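Local atomic coordinates of CD180 antigen (PDB entry 3T6Q), a protein that may cooperate with MD-1 and TLR4 in the innate immune response of B-cells to bacterial lipopolysaccharide, leading to NF-kappa-B activation. Residues M502-L507 with G525-L530; S508-T513 with A531-S536; N553-P558 with L579-D584; L559-S564 with T585-P590. One frame throughout, in Å; residues are numbered along the deposited sequence.

Interaction 1: M502-L507 with G525-L530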
loop_
_atom_site.group_PDB
_atom_site.type_symbol
_atom_site.label_atom_id
_atom_site.label_comp_id
_atom_site.label_asym_id
_atom_site.label_seq_id
_atom_site.Cartn_x
_atom_site.Cartn_y
_atom_site.Cartn_z
ATOM N N MET A 502 -16.224 35.171 44.185
ATOM C CA MET A 502 -15.467 33.948 43.834
ATOM C C MET A 502 -16.375 32.759 43.751
ATOM O O MET A 502 -17.215 32.539 44.619
ATOM C CB MET A 502 -14.279 33.691 44.751
ATOM C CG MET A 502 -13.148 34.675 44.550
ATOM S SD MET A 502 -11.609 34.032 45.255
ATOM C CE MET A 502 -12.001 33.831 47.015
ATOM N N ASN A 503 -16.239 32.000 42.676
ATOM C CA ASN A 503 -16.991 30.754 42.545
ATOM C C ASN A 503 -16.125 29.552 42.122
ATOM O O ASN A 503 -16.638 28.463 41.981
ATOM C CB ASN A 503 -18.237 30.943 41.617
ATOM C CG ASN A 503 -17.867 31.415 40.201
ATOM O OD1 ASN A 503 -18.534 32.300 39.601
ATOM N ND2 ASN A 503 -16.844 30.839 39.654
ATOM N N HIS A 504 -14.817 29.758 41.921
ATOM C CA HIS A 504 -13.925 28.644 41.582
ATOM C C HIS A 504 -12.577 28.924 42.218
ATOM O O HIS A 504 -11.864 29.870 41.827
ATOM C CB HIS A 504 -13.845 28.506 40.047
ATOM C CG HIS A 504 -12.865 27.464 39.551
ATOM N ND1 HIS A 504 -13.253 26.406 38.826
ATOM C CD2 HIS A 504 -11.471 27.350 39.693
ATOM C CE1 HIS A 504 -12.185 25.639 38.521
ATOM N NE2 HIS A 504 -11.095 26.218 39.043
ATOM N N VAL A 505 -12.232 28.120 43.232
ATOM C CA VAL A 505 -11.021 28.374 44.022
ATOM C C VAL A 505 -10.216 27.114 44.010
ATOM O O VAL A 505 -10.667 26.083 44.529
ATOM C CB VAL A 505 -11.358 28.812 45.459
ATOM C CG1 VAL A 505 -10.062 29.156 46.201
ATOM C CG2 VAL A 505 -12.303 30.042 45.391
ATOM N N ASP A 506 -9.065 27.168 43.326
ATOM C CA ASP A 506 -8.190 26.010 43.260
ATOM C C ASP A 506 -7.014 26.240 44.244
ATOM O O ASP A 506 -6.172 27.144 44.045
ATOM C CB ASP A 506 -7.722 25.870 41.808
ATOM C CG ASP A 506 -6.880 24.651 41.575
ATOM O OD1 ASP A 506 -6.423 23.970 42.521
ATOM O OD2 ASP A 506 -6.678 24.364 40.405
ATOM N N LEU A 507 -7.003 25.449 45.332
ATOM C CA LEU A 507 -5.949 25.521 46.306
ATOM C C LEU A 507 -5.186 24.207 46.325
ATOM O O LEU A 507 -4.570 23.903 47.329
ATOM C CB LEU A 507 -6.501 25.783 47.733
ATOM C CG LEU A 507 -7.348 27.059 47.881
ATOM C CD1 LEU A 507 -8.064 27.134 49.241
ATOM C CD2 LEU A 507 -6.521 28.305 47.701
ATOM N N GLY A 525 -21.833 28.045 47.027
ATOM C CA GLY A 525 -22.008 27.429 45.683
ATOM C C GLY A 525 -20.743 27.372 44.859
ATOM O O GLY A 525 -20.805 27.184 43.632
ATOM N N ILE A 526 -19.587 27.500 45.518
ATOM C CA ILE A 526 -18.304 27.510 44.783
ATOM C C ILE A 526 -17.819 26.110 44.363
ATOM O O ILE A 526 -18.289 25.066 44.849
ATOM C CB ILE A 526 -17.187 28.285 45.534
ATOM C CG1 ILE A 526 -16.482 27.416 46.615
ATOM C CG2 ILE A 526 -17.739 29.589 46.116
ATOM C CD1 ILE A 526 -15.265 28.079 47.260
ATOM N N TYR A 527 -16.864 26.101 43.437
ATOM C CA TYR A 527 -16.040 24.910 43.212
ATOM C C TYR A 527 -14.743 25.125 44.010
ATOM O O TYR A 527 -14.101 26.174 43.886
ATOM C CB TYR A 527 -15.741 24.723 41.734
ATOM C CG TYR A 527 -14.702 23.640 41.478
ATOM C CD1 TYR A 527 -15.070 22.306 41.401
ATOM C CD2 TYR A 527 -13.344 23.976 41.313
ATOM C CE1 TYR A 527 -14.122 21.314 41.141
ATOM C CE2 TYR A 527 -12.389 23.000 41.079
ATOM C CZ TYR A 527 -12.782 21.682 40.984
ATOM O OH TYR A 527 -11.830 20.726 40.771
ATOM N N LEU A 528 -14.396 24.146 44.850
ATOM C CA LEU A 528 -13.286 24.295 45.803
ATOM C C LEU A 528 -12.394 23.078 45.645
ATOM O O LEU A 528 -12.787 21.974 46.007
ATOM C CB LEU A 528 -13.777 24.361 47.224
ATOM C CG LEU A 528 -12.676 24.334 48.317
ATOM C CD1 LEU A 528 -11.686 25.479 48.172
ATOM C CD2 LEU A 528 -13.326 24.385 49.697
ATOM N N ASN A 529 -11.224 23.275 45.057
ATOM C CA ASN A 529 -10.297 22.162 44.874
ATOM C C ASN A 529 -9.260 22.186 45.981
ATOM O O ASN A 529 -8.438 23.096 46.032
ATOM C CB ASN A 529 -9.608 22.267 43.493
ATOM C CG ASN A 529 -8.825 21.022 43.137
ATOM O OD1 ASN A 529 -8.710 20.099 43.931
ATOM N ND2 ASN A 529 -8.263 21.002 41.925
ATOM N N LEU A 530 -9.338 21.200 46.886
ATOM C CA LEU A 530 -8.365 21.032 47.960
ATOM C C LEU A 530 -7.478 19.791 47.731
ATOM O O LEU A 530 -6.889 19.279 48.683
ATOM C CB LEU A 530 -9.058 20.951 49.339
ATOM C CG LEU A 530 -9.554 22.354 49.779
ATOM C CD1 LEU A 530 -10.534 22.306 50.944
ATOM C CD2 LEU A 530 -8.388 23.247 50.128
#

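Interaction 2: S508-T513 with A531-S536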
loop_
_atom_site.group_PDB
_atom_site.type_symbol
_atom_site.label_atom_id
_atom_site.label_comp_id
_atom_site.label_asym_id
_atom_site.label_seq_id
_atom_site.Cartn_x
_atom_site.Cartn_y
_atom_site.Cartn_z
ATOM N N SER A 508 -5.212 23.456 45.221
ATOM C CA SER A 508 -4.649 22.121 45.233
ATOM C C SER A 508 -3.102 22.157 45.254
ATOM O O SER A 508 -2.506 23.188 44.951
ATOM C CB SER A 508 -5.137 21.337 44.020
ATOM O OG SER A 508 -4.780 21.955 42.785
ATOM N N HIS A 509 -2.476 21.037 45.641
ATOM C CA HIS A 509 -1.003 20.927 45.669
ATOM C C HIS A 509 -0.347 21.972 46.488
ATOM O O HIS A 509 0.542 22.686 46.006
ATOM C CB HIS A 509 -0.420 20.879 44.258
ATOM C CG HIS A 509 -0.997 19.761 43.435
ATOM N ND1 HIS A 509 -0.445 18.514 43.410
ATOM C CD2 HIS A 509 -2.143 19.705 42.638
ATOM C CE1 HIS A 509 -1.193 17.716 42.623
ATOM N NE2 HIS A 509 -2.243 18.443 42.164
ATOM N N ASN A 510 -0.815 22.089 47.734
ATOM C CA ASN A 510 -0.165 22.876 48.750
ATOM C C ASN A 510 0.071 22.015 50.024
ATOM O O ASN A 510 0.076 20.780 49.943
ATOM C CB ASN A 510 -0.935 24.171 49.051
ATOM C CG ASN A 510 -0.818 25.188 47.912
ATOM O OD1 ASN A 510 0.272 25.681 47.595
ATOM N ND2 ASN A 510 -1.943 25.493 47.281
ATOM N N ARG A 511 0.195 22.659 51.174
ATOM C CA ARG A 511 0.286 21.887 52.431
ATOM C C ARG A 511 -0.767 22.319 53.416
ATOM O O ARG A 511 -0.556 22.304 54.629
ATOM C CB ARG A 511 1.678 22.061 53.068
ATOM C CG ARG A 511 2.834 21.454 52.293
ATOM C CD ARG A 511 4.133 21.659 53.094
ATOM N NE ARG A 511 4.275 23.074 53.487
ATOM C CZ ARG A 511 4.645 24.011 52.623
ATOM N NH1 ARG A 511 4.940 23.612 51.401
ATOM N NH2 ARG A 511 4.729 25.310 52.951
ATOM N N LEU A 512 -1.912 22.723 52.894
ATOM C CA LEU A 512 -2.949 23.279 53.758
ATOM C C LEU A 512 -3.563 22.218 54.668
ATOM O O LEU A 512 -3.682 21.028 54.282
ATOM C CB LEU A 512 -4.031 23.912 52.895
ATOM C CG LEU A 512 -3.553 25.092 52.046
ATOM C CD1 LEU A 512 -4.690 25.479 51.082
ATOM C CD2 LEU A 512 -3.153 26.254 52.968
ATOM N N THR A 513 -3.902 22.661 55.883
ATOM C CA THR A 513 -4.624 21.843 56.860
ATOM C C THR A 513 -6.053 22.377 56.931
ATOM O O THR A 513 -6.372 23.361 56.292
ATOM C CB THR A 513 -3.921 21.792 58.239
ATOM O OG1 THR A 513 -3.699 23.135 58.732
ATOM C CG2 THR A 513 -2.595 21.000 58.134
ATOM N N ALA A 531 -7.388 19.293 46.492
ATOM C CA ALA A 531 -6.649 18.057 46.238
ATOM C C ALA A 531 -5.197 18.221 46.650
ATOM O O ALA A 531 -4.641 19.331 46.542
ATOM C CB ALA A 531 -6.720 17.658 44.746
ATOM N N SER A 532 -4.570 17.126 47.118
ATOM C CA SER A 532 -3.140 17.121 47.446
ATOM C C SER A 532 -2.754 18.219 48.415
ATOM O O SER A 532 -1.949 19.081 48.099
ATOM C CB SER A 532 -2.240 17.208 46.207
ATOM O OG SER A 532 -2.494 16.095 45.371
ATOM N N ASN A 533 -3.363 18.195 49.580
ATOM C CA ASN A 533 -2.951 19.065 50.665
ATOM C C ASN A 533 -2.657 18.193 51.881
ATOM O O ASN A 533 -2.411 17.010 51.712
ATOM C CB ASN A 533 -4.068 20.069 50.923
ATOM C CG ASN A 533 -3.880 21.293 50.058
ATOM O OD1 ASN A 533 -2.906 22.006 50.243
ATOM N ND2 ASN A 533 -4.741 21.474 49.038
ATOM N N HIS A 534 -2.742 18.757 53.080
ATOM C CA HIS A 534 -2.458 17.993 54.311
ATOM C C HIS A 534 -3.688 17.958 55.170
ATOM O O HIS A 534 -3.590 17.976 56.416
ATOM C CB HIS A 534 -1.367 18.683 55.134
ATOM C CG HIS A 534 0.056 18.492 54.621
ATOM N ND1 HIS A 534 0.351 18.075 53.373
ATOM C CD2 HIS A 534 1.274 18.740 55.244
ATOM C CE1 HIS A 534 1.692 18.038 53.205
ATOM N NE2 HIS A 534 2.256 18.453 54.351
ATOM N N ILE A 535 -4.861 17.910 54.557
ATOM C CA ILE A 535 -6.084 17.867 55.352
ATOM C C ILE A 535 -6.292 16.465 55.967
ATOM O O ILE A 535 -6.293 15.470 55.249
ATOM C CB ILE A 535 -7.286 18.334 54.520
ATOM C CG1 ILE A 535 -7.118 19.844 54.199
ATOM C CG2 ILE A 535 -8.579 18.084 55.274
ATOM C CD1 ILE A 535 -8.027 20.347 53.090
ATOM N N SER A 536 -6.421 16.390 57.295
ATOM C CA SER A 536 -6.632 15.086 57.958
ATOM C C SER A 536 -7.959 15.044 58.678
ATOM O O SER A 536 -8.850 14.269 58.334
ATOM C CB SER A 536 -5.468 14.732 58.909
ATOM O OG SER A 536 -5.190 15.825 59.801
#

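Interaction 3: N553-P558 with L579-D584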
loop_
_atom_site.group_PDB
_atom_site.type_symbol
_atom_site.label_atom_id
_atom_site.label_comp_id
_atom_site.label_asym_id
_atom_site.label_seq_id
_atom_site.Cartn_x
_atom_site.Cartn_y
_atom_site.Cartn_z
ATOM N N ASN A 553 -13.197 19.027 46.112
ATOM C CA ASN A 553 -12.272 17.934 45.799
ATOM C C ASN A 553 -11.251 17.795 46.932
ATOM O O ASN A 553 -10.428 18.688 47.151
ATOM C CB ASN A 553 -11.559 18.169 44.452
ATOM C CG ASN A 553 -10.860 16.917 43.916
ATOM O OD1 ASN A 553 -10.338 16.102 44.685
ATOM N ND2 ASN A 553 -10.802 16.784 42.583
ATOM N N LEU A 554 -11.331 16.670 47.649
ATOM C CA LEU A 554 -10.432 16.354 48.749
ATOM C C LEU A 554 -9.565 15.135 48.455
ATOM O O LEU A 554 -8.981 14.543 49.372
ATOM C CB LEU A 554 -11.276 16.107 50.011
ATOM C CG LEU A 554 -11.810 17.362 50.677
ATOM C CD1 LEU A 554 -13.016 16.997 51.562
ATOM C CD2 LEU A 554 -10.665 18.035 51.458
ATOM N N ARG A 555 -9.466 14.740 47.184
ATOM C CA ARG A 555 -8.605 13.607 46.839
ATOM C C ARG A 555 -7.130 13.840 47.287
ATOM O O ARG A 555 -6.670 14.995 47.422
ATOM C CB ARG A 555 -8.695 13.342 45.319
ATOM C CG ARG A 555 -7.832 14.271 44.493
ATOM C CD ARG A 555 -8.038 13.964 43.016
ATOM N NE ARG A 555 -7.310 12.766 42.659
ATOM C CZ ARG A 555 -7.497 12.080 41.533
ATOM N NH1 ARG A 555 -8.375 12.492 40.639
ATOM N NH2 ARG A 555 -6.783 10.993 41.297
ATOM N N GLN A 556 -6.420 12.732 47.566
ATOM C CA GLN A 556 -5.000 12.763 47.887
ATOM C C GLN A 556 -4.706 13.660 49.099
ATOM O O GLN A 556 -3.731 14.411 49.117
ATOM C CB GLN A 556 -4.186 13.146 46.643
ATOM C CG GLN A 556 -4.129 11.997 45.625
ATOM C CD GLN A 556 -3.434 12.363 44.324
ATOM O OE1 GLN A 556 -4.080 12.755 43.353
ATOM N NE2 GLN A 556 -2.118 12.228 44.296
ATOM N N ASN A 557 -5.606 13.610 50.081
ATOM C CA ASN A 557 -5.287 14.150 51.415
ATOM C C ASN A 557 -5.093 13.040 52.455
ATOM O O ASN A 557 -5.698 11.970 52.325
ATOM C CB ASN A 557 -6.370 15.129 51.855
ATOM C CG ASN A 557 -6.182 16.479 51.219
ATOM O OD1 ASN A 557 -5.422 17.298 51.718
ATOM N ND2 ASN A 557 -6.842 16.704 50.074
ATOM N N PRO A 558 -4.272 13.288 53.495
ATOM C CA PRO A 558 -4.029 12.261 54.559
ATOM C C PRO A 558 -5.216 12.150 55.524
ATOM O O PRO A 558 -5.107 12.409 56.728
ATOM C CB PRO A 558 -2.794 12.793 55.257
ATOM C CG PRO A 558 -2.949 14.299 55.144
ATOM C CD PRO A 558 -3.501 14.521 53.749
ATOM N N LEU A 579 -19.173 16.143 46.245
ATOM C CA LEU A 579 -17.778 15.697 46.262
ATOM C C LEU A 579 -17.308 15.208 44.918
ATOM O O LEU A 579 -18.004 14.439 44.269
ATOM C CB LEU A 579 -17.527 14.635 47.369
ATOM C CG LEU A 579 -17.669 15.167 48.821
ATOM C CD1 LEU A 579 -18.034 14.057 49.788
ATOM C CD2 LEU A 579 -16.409 15.875 49.293
ATOM N N GLU A 580 -16.112 15.641 44.526
ATOM C CA GLU A 580 -15.484 15.271 43.263
ATOM C C GLU A 580 -14.299 14.314 43.504
ATOM O O GLU A 580 -13.558 14.491 44.469
ATOM C CB GLU A 580 -14.971 16.560 42.599
ATOM C CG GLU A 580 -14.301 16.354 41.254
ATOM C CD GLU A 580 -13.810 17.658 40.643
ATOM O OE1 GLU A 580 -14.508 18.188 39.764
ATOM O OE2 GLU A 580 -12.754 18.176 41.060
ATOM N N ASP A 581 -14.100 13.333 42.614
ATOM C CA ASP A 581 -13.013 12.348 42.754
ATOM C C ASP A 581 -13.086 11.582 44.111
ATOM O O ASP A 581 -12.038 11.340 44.744
ATOM C CB ASP A 581 -11.638 13.036 42.587
ATOM C CG ASP A 581 -11.405 13.534 41.152
ATOM O OD1 ASP A 581 -12.183 13.131 40.283
ATOM O OD2 ASP A 581 -10.473 14.326 40.883
ATOM N N THR A 582 -14.300 11.223 44.549
ATOM C CA THR A 582 -14.465 10.357 45.741
ATOM C C THR A 582 -13.729 9.007 45.668
ATOM O O THR A 582 -13.318 8.506 46.696
ATOM C CB THR A 582 -15.929 10.092 46.111
ATOM O OG1 THR A 582 -16.572 9.399 45.040
ATOM C CG2 THR A 582 -16.631 11.394 46.395
ATOM N N GLU A 583 -13.550 8.425 44.473
ATOM C CA GLU A 583 -12.752 7.195 44.330
ATOM C C GLU A 583 -11.234 7.335 44.633
ATOM O O GLU A 583 -10.546 6.320 44.829
ATOM C CB GLU A 583 -12.934 6.573 42.938
ATOM C CG GLU A 583 -14.366 6.199 42.577
ATOM C CD GLU A 583 -14.452 5.594 41.186
ATOM O OE1 GLU A 583 -13.567 5.890 40.354
ATOM O OE2 GLU A 583 -15.394 4.813 40.923
ATOM N N ASP A 584 -10.730 8.567 44.654
ATOM C CA ASP A 584 -9.352 8.812 45.082
ATOM C C ASP A 584 -9.274 9.595 46.398
ATOM O O ASP A 584 -8.263 10.230 46.688
ATOM C CB ASP A 584 -8.564 9.492 43.963
ATOM C CG ASP A 584 -8.676 8.734 42.647
ATOM O OD1 ASP A 584 -7.689 8.089 42.255
ATOM O OD2 ASP A 584 -9.749 8.765 42.019
HETATM O O HOH W 1 -13.127 14.448 47.227
#

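Interaction 4: L559-S564 with T585-P590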
loop_
_atom_site.group_PDB
_atom_site.type_symbol
_atom_site.label_atom_id
_atom_site.label_comp_id
_atom_site.label_asym_id
_atom_site.label_seq_id
_atom_site.Cartn_x
_atom_site.Cartn_y
_atom_site.Cartn_z
ATOM N N LEU A 559 -6.355 11.770 54.990
ATOM C CA LEU A 559 -7.608 11.889 55.709
ATOM C C LEU A 559 -7.704 10.928 56.882
ATOM O O LEU A 559 -7.291 9.767 56.791
ATOM C CB LEU A 559 -8.793 11.714 54.763
ATOM C CG LEU A 559 -9.027 12.954 53.877
ATOM C CD1 LEU A 559 -9.884 12.616 52.655
ATOM C CD2 LEU A 559 -9.649 14.115 54.671
ATOM N N ASP A 560 -8.295 11.440 57.964
ATOM C CA ASP A 560 -8.444 10.713 59.214
ATOM C C ASP A 560 -9.776 9.948 59.244
ATOM O O ASP A 560 -10.856 10.548 59.123
ATOM C CB ASP A 560 -8.316 11.725 60.381
ATOM C CG ASP A 560 -8.374 11.073 61.758
ATOM O OD1 ASP A 560 -9.453 10.563 62.137
ATOM O OD2 ASP A 560 -7.344 11.116 62.466
ATOM N N CYS A 561 -9.682 8.621 59.381
ATOM C CA CYS A 561 -10.868 7.763 59.519
ATOM C C CYS A 561 -10.961 7.098 60.912
ATOM O O CYS A 561 -11.188 5.888 61.031
ATOM C CB CYS A 561 -10.933 6.708 58.404
ATOM S SG CYS A 561 -11.019 7.460 56.750
ATOM N N THR A 562 -10.832 7.928 61.947
ATOM C CA THR A 562 -10.986 7.533 63.332
ATOM C C THR A 562 -12.189 8.270 63.894
ATOM O O THR A 562 -12.751 9.123 63.214
ATOM C CB THR A 562 -9.729 7.922 64.143
ATOM O OG1 THR A 562 -9.711 9.341 64.323
ATOM C CG2 THR A 562 -8.457 7.472 63.441
ATOM N N CYS A 563 -12.557 7.977 65.148
ATOM C CA CYS A 563 -13.614 8.695 65.879
ATOM C C CYS A 563 -13.317 10.169 66.091
ATOM O O CYS A 563 -14.244 10.961 66.294
ATOM C CB CYS A 563 -13.941 8.007 67.236
ATOM S SG CYS A 563 -14.664 6.358 67.030
ATOM N N SER A 564 -12.031 10.545 66.034
ATOM C CA SER A 564 -11.649 11.946 66.145
ATOM C C SER A 564 -12.216 12.729 64.932
ATOM O O SER A 564 -12.334 13.955 64.976
ATOM C CB SER A 564 -10.118 12.122 66.206
ATOM O OG SER A 564 -9.526 11.391 67.280
ATOM N N THR A 585 -10.353 9.532 47.181
ATOM C CA THR A 585 -10.433 10.192 48.492
ATOM C C THR A 585 -10.414 9.081 49.557
ATOM O O THR A 585 -11.433 8.478 49.855
ATOM C CB THR A 585 -11.683 11.079 48.587
ATOM O OG1 THR A 585 -11.663 11.976 47.477
ATOM C CG2 THR A 585 -11.696 11.912 49.914
ATOM N N LEU A 586 -9.219 8.836 50.092
ATOM C CA LEU A 586 -8.904 7.622 50.838
ATOM C C LEU A 586 -8.402 7.986 52.229
ATOM O O LEU A 586 -7.837 9.077 52.430
ATOM C CB LEU A 586 -7.815 6.816 50.107
ATOM C CG LEU A 586 -7.896 6.655 48.573
ATOM C CD1 LEU A 586 -6.672 5.945 47.986
ATOM C CD2 LEU A 586 -9.167 5.938 48.174
ATOM N N CYS A 587 -8.623 7.068 53.168
ATOM C CA CYS A 587 -8.140 7.166 54.529
ATOM C C CYS A 587 -6.614 7.018 54.540
ATOM O O CYS A 587 -6.038 6.251 53.763
ATOM C CB CYS A 587 -8.726 6.045 55.359
ATOM S SG CYS A 587 -10.524 5.903 55.491
ATOM N N GLU A 588 -5.966 7.749 55.434
ATOM C CA GLU A 588 -4.549 7.577 55.679
ATOM C C GLU A 588 -4.339 6.922 57.063
ATOM O O GLU A 588 -3.354 6.225 57.284
ATOM C CB GLU A 588 -3.822 8.909 55.575
ATOM C CG GLU A 588 -2.374 8.933 56.010
ATOM C CD GLU A 588 -1.474 8.017 55.183
ATOM O OE1 GLU A 588 -0.345 7.716 55.634
ATOM O OE2 GLU A 588 -1.893 7.587 54.099
ATOM N N ASN A 589 -5.249 7.167 57.992
ATOM C CA ASN A 589 -5.215 6.504 59.295
ATOM C C ASN A 589 -6.625 6.086 59.672
ATOM O O ASN A 589 -7.581 6.765 59.278
ATOM C CB ASN A 589 -4.631 7.440 60.389
ATOM C CG ASN A 589 -3.136 7.607 60.258
ATOM O OD1 ASN A 589 -2.373 6.738 60.664
ATOM N ND2 ASN A 589 -2.707 8.712 59.670
ATOM N N PRO A 590 -6.770 4.986 60.449
ATOM C CA PRO A 590 -5.724 4.089 61.000
ATOM C C PRO A 590 -5.052 3.226 59.929
ATOM O O PRO A 590 -5.601 3.075 58.840
ATOM C CB PRO A 590 -6.519 3.192 61.973
ATOM C CG PRO A 590 -7.939 3.233 61.508
ATOM C CD PRO A 590 -8.108 4.632 60.952
#

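Interaction 1: M502-L507 with G525-L530
Val505 and Leu528 lie opposite each other on two parallel strands, 504-506 and 527-529, whose axes come within 4.8 Å. The tight part is the buried face. CG2 of Val505 meets CD1 of Ile526 at 4.0 Å, and CD1 of Leu528 touches CD1 of Leu507 at 4.1 Å. Beyond them Leu507 and Leu530 lie alongside one another, CD2 of Leu530 lodging against CB and CD1 of Leu507. Four backbone bonds alternate between the strands; the one from Val505 N to Tyr527 O is 2.8 Å long.

The other face, carrying His504, Tyr527, Asp506 and Asn529, is partly open to solvent and looser. The rings of His504 and Tyr527 form an offset stack, centroids 4.8 Å apart and planes inclined at 30°, with Tyr527 CD2 over the imidazole toward its rim. With CG anti to the backbone N in both residues, the rings leave the strands the same way. Asp506 OD1 stays 3.5 Å from Asn529 ND2, a contact without a hydrogen bond; it bonds instead to Ser508 OG, and Asn529 OD1 to Ala531 N.

Strand 504-506 lies in leucine-rich repeat 18 and 527-529 in repeat 19, flanked by strand 480-482 next to 504-506 and by strand 551-553 next to 527-529.

Interaction 2: S508-T513 with A531-S536
The turns that follow the strands of two successive leucine-rich repeats stack here, Ser532 against the His509 ring and Arg511 beside His534. His509 N donates to Ala531 O at 2.9 Å, and further along His534 N reaches Leu512 O at 2.7 Å.

Between these backbone bonds sits Asn533. Its CG is anti to the carbonyl carbon (chi1 -89°), and OD1 accepts from Leu512 N at 2.9 Å, the donor tilted 33° from the amide carbonyl plane. Asn510 N adds only a weak bond to the same oxygen. On the other branch, ND2 of Asn533 bonds to Leu507 O and to Leu530 O. This is the asparagine of the leucine-rich repeat consensus, LxxLxLxxN, whose side chain bonds to backbone groups of its own and the adjoining repeat. Asn510 holds the equivalent place one repeat earlier, its OD1 taking Cys486 N and its ND2 giving to Leu483 O.

Two imidazoles line the more exposed side. CB of Ser532 lies over the His509 ring toward its rim, 3.8 Å from the centroid, while OG comes within 3.4 Å of His509 CE1. Over the centre of the His534 ring lies CB of Arg511, 3.9 Å from the centroid and 10° off its normal; CG of Arg511 is close to NE2 and CE1. The arginine chain then bends at chi3 and its guanidinium leads away to a salt bridge with Asp487 and a hydrogen bond to Ser489.

Interaction 3: N553-P558 with L579-D584
Asp581 OD2 is gripped by Asn553 and Arg555 together. Arg555 NH1 reaches it at 2.8 Å in a salt bridge, the oxygen near the guanidinium plane at its edge. NH1 comes from above the carboxylate plane, and the two planes stand 86° apart. Asn553 ND2 donates to the same oxygen at 3.0 Å from the opposite face of the carboxylate, and also to Glu580 OE2 at 2.8 Å, using the anti lone pair of that oxygen.

Asp584 meets Arg555 differently. In the conformer given, its carboxylate stacks over one face of the guanidinium, planes 27° apart, and OD1 lies 3.2 Å from NH2 but well out of the guanidinium plane; the attraction is one of charges, with no N-H directed at the oxygen. With a second conformer deposited, this pairing is less certain. Arg555 CG lies between the backbone N and the carbonyl carbon (chi1 81°), and the chain bends at chi3 before its guanidinium meets the two acids.

In the next shell, Glu580 OE2 is also hydrogen-bonded to Tyr527 OH. At its other branch Asn553 OD1 accepts from Arg555 N at 3.0 Å; this Asx turn fixes the amide and the start of the arginine together. The backbone of Asp584 is tied in by Gln556 N, which donates to Asp584 O, and a water links Leu554 N to Glu580 O, too far apart to bond directly. On the apolar side CD1 of Leu554 touches CD2 of Leu579.

Helix 566-574 packs behind these leucines, Phe568 against Leu554 and Trp571 and Tyr572 against Leu579, while Glu580 bonds through its backbone to Ile552 of strand 551-553.

Interaction 4: L559-S564 with T585-P590
Cys561 and Cys587 are joined by a disulfide, SG to SG 2.1 Å, with a torsion of -90° about the sulfur-sulfur bond. SG is anti to the carbonyl carbon in both cysteines (chi1 -60° and -58°), and the sulfurs meet beside the backbone pairing.

That pairing satisfies the main-chain groups next to the bridge. Leu559 O accepts from Glu588 N at 2.8 Å. Two residues on, the direction reverses: Cys561 N donates to Asn589 O, also at 2.8 Å. Cys587 is bonded through its backbone to Gly595 and Val596.

Asp560 OD1 is used twice within its own segment. Thr562 N meets it from above the carboxylate plane at 3.0 Å, an Asx turn, and Thr562 OG1 lies on the syn lone pair of Asp560 OD1, at an unusually short 2.5 Å, so the exact length is doubtful. The threonine hydroxyl oxygen in turn accepts from Ser564 N at 3.1 Å, an ST turn that carries the chain into the 3-10 segment. Thr585 OG1 is bonded to Asp581 O, while Glu588 O takes Arg594 NE.

Apolar contacts flank the bonds. CD1 of Leu559 presses on CG2 of Thr585 at 3.4 Å, closer than usual for two carbons. Pro590, which follows a cis peptide bond, sets its CD 3.3 Å from Cys561 O and against CG2 of Thr562.

With the second disulfide from Cys563 to Cys605 and helix 566-574 packed on Cys561, this is the cysteine-linked C-terminal cap (LRRCT) that closes leucine-rich repeat solenoids.

Interactions 1 and 2 join the same two repeats, first strand to strand and then turn to turn; Asn533 of interaction 2 bonds back to Leu507 O of interaction 1. Interactions 3 and 4 likewise share one pair of chain stretches, at the end of the solenoid. Regular backbone bonds over a buried aliphatic face mark interaction 1, whose His504 and Tyr527 face is partly exposed; asparagine-to-backbone bonding marks interaction 2, with His534 and Thr513 exposed; interaction 3 has a salt-bridge network of partly exposed groups and a water, interaction 4 a buried disulfide. Tyr527 OH to Glu580 OE2 links interactions 1 and 3, while Ser536 O to Asp560 N links 2 and 4.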